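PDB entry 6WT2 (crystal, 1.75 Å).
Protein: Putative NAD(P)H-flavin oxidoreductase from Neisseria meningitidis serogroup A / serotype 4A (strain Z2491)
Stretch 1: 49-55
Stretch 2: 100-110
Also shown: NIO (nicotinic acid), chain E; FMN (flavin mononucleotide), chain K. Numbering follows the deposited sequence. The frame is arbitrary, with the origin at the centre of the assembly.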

# COMPACT_ATOMS: atom_id res chain seq x y z
N SER A 49 -5.45 -8.53 2.88
CA SER A 49 -5.73 -9.26 4.11
C SER A 49 -6.92 -10.19 3.91
O SER A 49 -7.95 -9.78 3.37
CB SER A 49 -6.01 -8.27 5.24
OG SER A 49 -6.19 -8.95 6.48
N VAL A 50 -6.76 -11.45 4.33
CA VAL A 50 -7.71 -12.56 4.20
C VAL A 50 -8.29 -12.67 2.80
O VAL A 50 -9.35 -13.25 2.62
CB VAL A 50 -8.84 -12.49 5.26
CG1 VAL A 50 -8.26 -12.32 6.65
CG2 VAL A 50 -9.89 -11.42 4.94
N GLY A 51 -7.55 -12.20 1.80
CA GLY A 51 -8.07 -12.28 0.44
C GLY A 51 -9.35 -11.50 0.24
O GLY A 51 -10.17 -11.87 -0.61
N SER A 52 -9.53 -10.41 0.99
CA SER A 52 -10.78 -9.67 0.94
C SER A 52 -10.96 -8.89 -0.37
O SER A 52 -12.10 -8.69 -0.81
CB SER A 52 -10.85 -8.71 2.13
OG SER A 52 -9.69 -7.87 2.14
N GLU A 53 -9.87 -8.44 -0.99
CA GLU A 53 -9.92 -7.63 -2.20
C GLU A 53 -10.92 -6.48 -2.05
O GLU A 53 -11.84 -6.34 -2.86
CB GLU A 53 -10.27 -8.49 -3.41
CG GLU A 53 -9.30 -9.62 -3.68
CD GLU A 53 -9.79 -10.58 -4.76
OE1 GLU A 53 -10.12 -10.10 -5.88
OE2 GLU A 53 -9.85 -11.81 -4.49
N PRO A 54 -10.78 -5.65 -1.02
CA PRO A 54 -11.88 -4.76 -0.63
C PRO A 54 -11.87 -3.46 -1.43
O PRO A 54 -12.02 -2.38 -0.86
CB PRO A 54 -11.58 -4.51 0.85
CG PRO A 54 -10.07 -4.43 0.87
CD PRO A 54 -9.59 -5.44 -0.18
N TRP A 55 -11.70 -3.57 -2.74
CA TRP A 55 -11.48 -2.40 -3.57
C TRP A 55 -12.38 -2.43 -4.80
O TRP A 55 -12.82 -3.49 -5.25
CB TRP A 55 -10.02 -2.32 -4.02
CG TRP A 55 -9.42 -3.63 -4.51
CD1 TRP A 55 -9.84 -4.42 -5.56
CD2 TRP A 55 -8.25 -4.26 -3.99
NE1 TRP A 55 -9.01 -5.51 -5.69
CE2 TRP A 55 -8.02 -5.42 -4.75
CE3 TRP A 55 -7.37 -3.94 -2.95
CZ2 TRP A 55 -6.95 -6.28 -4.49
CZ3 TRP A 55 -6.31 -4.80 -2.69
CH2 TRP A 55 -6.11 -5.94 -3.46
N NIO E . -4.75 -14.14 9.69
C1 NIO E . -4.81 -14.59 8.43
C2 NIO E . -4.95 -13.70 7.37
C3 NIO E . -5.03 -12.34 7.61
C4 NIO E . -4.97 -11.90 8.93
C5 NIO E . -4.83 -12.83 9.95
C6 NIO E . -5.02 -14.22 5.96
O1 NIO E . -4.97 -13.40 5.02
O2 NIO E . -5.14 -15.46 5.76
N1 FMN K . -1.51 -14.49 5.31
C2 FMN K . -1.27 -15.20 6.44
O2 FMN K . -1.13 -16.44 6.34
N3 FMN K . -1.30 -14.65 7.67
C4 FMN K . -1.48 -13.33 7.86
O4 FMN K . -1.40 -12.81 8.99
C4A FMN K . -1.69 -12.49 6.67
N5 FMN K . -2.04 -11.20 6.80
C5A FMN K . -2.12 -10.42 5.70
C6 FMN K . -2.10 -9.04 5.86
C7 FMN K . -2.22 -8.25 4.73
C7M FMN K . -2.19 -6.75 4.88
C8 FMN K . -2.14 -8.86 3.38
C8M FMN K . -2.15 -8.02 2.13
C9 FMN K . -2.16 -10.25 3.23
C9A FMN K . -2.05 -11.03 4.35
N10 FMN K . -1.97 -12.43 4.20
C10 FMN K . -1.79 -13.18 5.37
C1' FMN K . -1.92 -13.06 2.88
C2' FMN K . -3.32 -13.12 2.24
O2' FMN K . -4.07 -14.19 2.83
C3' FMN K . -3.14 -13.38 0.76
O3' FMN K . -2.52 -12.23 0.18
C4' FMN K . -4.47 -13.63 0.04
O4' FMN K . -5.09 -14.77 0.66
C5' FMN K . -4.22 -13.90 -1.44
O5' FMN K . -3.21 -14.90 -1.57
P FMN K . -1.92 -14.60 -2.49
O1P FMN K . -2.49 -14.23 -3.83
O2P FMN K . -1.11 -15.86 -2.44
O3P FMN K . -1.27 -13.45 -1.75
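Stretch 2 100-110: PFMLESLKRRG

The two stretches meet around a bound ligand: the carboxylate of nicotinic acid is held by both of them. Arg109 donates to NIO O2 from NH1 at 3.0 Å and from NH2 at 3.1 Å. The backbone Val50 N gives a weak hydrogen bond to NIO O1 at 2.7 Å. FMN O4' lies over one face of the same Arg109 guanidinium.

Stretch 2 is a helix from Pro100 through most of its length. A Schellman motif closes the helix, with Gly110 at positive phi and Gly110 N bonded to Lys107 O at 2.8 Å. Stretch 1 is irregular. Val50, Gly51 and Glu53 all have positive phi. No crossing angle applies to such a segment. The contacts run in reverse order: Val50 lies by Arg109, and Pro54 by Phe101. The closest CA atoms are those of Ser52 and Ser105, 5.4 Å apart.

Successive helical turns supply the contacting residues. Phe101 points toward stretch 1, and its CE2 is 3.4 Å from Ser52 O. Its CZ is 3.9 Å from Pro54 CA. Met102, a selenomethionine, starts sideways, but its end comes nearer: CE reaches Val50 CG2 at 3.4 Å, and SE lies 3.9 Å from Ser52 CB. Ser105 CB packs 3.5 Å from Gly51 O.

Arg108 forms the salt bridge. Its NE donates to Glu53 OE2 at 3.0 Å, and its NH2 adds a weak bond to Glu53 OE2 at 3.1 Å. Arg109 CD lies 3.3 Å from Val50 O.

Two waters link the stretches; the second joins backbone to backbone. The O of water 1 lies 2.6 Å from Val50 O and 3.0 Å from Ser105 OG and donates to both. The O of water 2 lies 2.7 Å from Gly51 O and 2.9 Å from Ser105 O and donates to both. At Gly51, a CB would point toward the helix and come 3.5 Å from Arg109 CG.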

# COMPACT_ATOMS: atom_id res chain seq x y z
N PRO A 100 -22.00 -10.09 4.07
CA PRO A 100 -22.05 -10.89 2.82
C PRO A 100 -20.82 -10.73 1.96
O PRO A 100 -20.42 -11.67 1.27
CB PRO A 100 -23.30 -10.34 2.11
CG PRO A 100 -24.14 -9.76 3.21
CD PRO A 100 -23.18 -9.24 4.24
N PHE A 101 -20.20 -9.55 1.98
CA PHE A 101 -19.02 -9.32 1.15
C PHE A 101 -17.85 -10.18 1.60
O PHE A 101 -17.12 -10.72 0.76
CB PHE A 101 -18.65 -7.83 1.18
CG PHE A 101 -17.39 -7.51 0.41
CD1 PHE A 101 -17.46 -7.19 -0.94
CD2 PHE A 101 -16.15 -7.54 1.03
CE1 PHE A 101 -16.31 -6.91 -1.66
CE2 PHE A 101 -14.99 -7.24 0.31
CZ PHE A 101 -15.07 -6.93 -1.03
N MSE A 102 -17.66 -10.32 2.90
CA MSE A 102 -16.59 -11.15 3.43
C MSE A 102 -16.89 -12.63 3.22
O MSE A 102 -15.97 -13.42 2.97
CB MSE A 102 -16.35 -10.85 4.91
CG MSE A 102 -15.74 -9.45 5.15
SE MSE A 102 -13.95 -9.30 4.40
CE MSE A 102 -13.28 -10.95 5.13
N LEU A 103 -18.17 -13.01 3.32
CA LEU A 103 -18.54 -14.39 3.01
C LEU A 103 -18.12 -14.76 1.59
O LEU A 103 -17.56 -15.84 1.36
CB LEU A 103 -20.05 -14.59 3.19
CG LEU A 103 -20.50 -16.03 2.99
CD1 LEU A 103 -19.84 -16.92 4.03
CD2 LEU A 103 -22.02 -16.15 3.03
N GLU A 104 -18.35 -13.86 0.64
CA GLU A 104 -17.99 -14.14 -0.75
C GLU A 104 -16.48 -14.29 -0.91
O GLU A 104 -16.01 -15.19 -1.63
CB GLU A 104 -18.53 -13.02 -1.66
CG GLU A 104 -18.26 -13.20 -3.16
CD GLU A 104 -19.20 -14.21 -3.85
OE1 GLU A 104 -19.92 -14.97 -3.16
OE2 GLU A 104 -19.20 -14.23 -5.10
N SER A 105 -15.69 -13.44 -0.24
CA SER A 105 -14.24 -13.55 -0.36
C SER A 105 -13.73 -14.85 0.26
O SER A 105 -12.79 -15.45 -0.27
CB SER A 105 -13.55 -12.34 0.27
OG SER A 105 -13.65 -12.35 1.68
N LEU A 106 -14.39 -15.32 1.32
CA LEU A 106 -14.00 -16.58 1.95
C LEU A 106 -14.26 -17.77 1.03
O LEU A 106 -13.45 -18.69 0.96
CB LEU A 106 -14.77 -16.76 3.26
CG LEU A 106 -14.53 -18.11 3.92
CD1 LEU A 106 -13.05 -18.29 4.19
CD2 LEU A 106 -15.31 -18.22 5.23
N LYS A 107 -15.41 -17.80 0.36
CA LYS A 107 -15.65 -18.87 -0.59
C LYS A 107 -14.65 -18.81 -1.74
O LYS A 107 -14.25 -19.86 -2.26
CB LYS A 107 -17.09 -18.80 -1.10
CG LYS A 107 -18.10 -18.91 0.03
CD LYS A 107 -19.50 -19.21 -0.47
CE LYS A 107 -20.21 -17.98 -0.95
NZ LYS A 107 -21.71 -18.25 -1.03
N ARG A 108 -14.23 -17.60 -2.13
CA ARG A 108 -13.26 -17.46 -3.21
C ARG A 108 -11.88 -17.97 -2.80
O ARG A 108 -11.08 -18.31 -3.68
CB ARG A 108 -13.19 -16.00 -3.66
CG ARG A 108 -12.60 -15.77 -5.04
CD ARG A 108 -12.88 -14.34 -5.54
NE ARG A 108 -12.40 -13.35 -4.59
CZ ARG A 108 -13.18 -12.51 -3.92
NH1 ARG A 108 -14.50 -12.51 -4.13
NH2 ARG A 108 -12.63 -11.66 -3.07
N ARG A 109 -11.59 -18.02 -1.49
CA ARG A 109 -10.39 -18.70 -1.00
C ARG A 109 -10.52 -20.22 -1.05
O ARG A 109 -9.56 -20.92 -0.70
CB ARG A 109 -10.08 -18.29 0.44
CG ARG A 109 -9.92 -16.82 0.64
CD ARG A 109 -9.38 -16.53 2.04
NE ARG A 109 -7.98 -16.91 2.17
CZ ARG A 109 -7.23 -16.66 3.24
NH1 ARG A 109 -7.75 -16.05 4.30
NH2 ARG A 109 -5.96 -17.04 3.26
N GLY A 110 -11.67 -20.75 -1.45
CA GLY A 110 -11.85 -22.19 -1.49
C GLY A 110 -12.33 -22.80 -0.20
O GLY A 110 -12.18 -24.02 -0.01
O HOH W 1 -11.72 -14.25 3.05
O HOH W 2 -10.65 -14.28 -1.78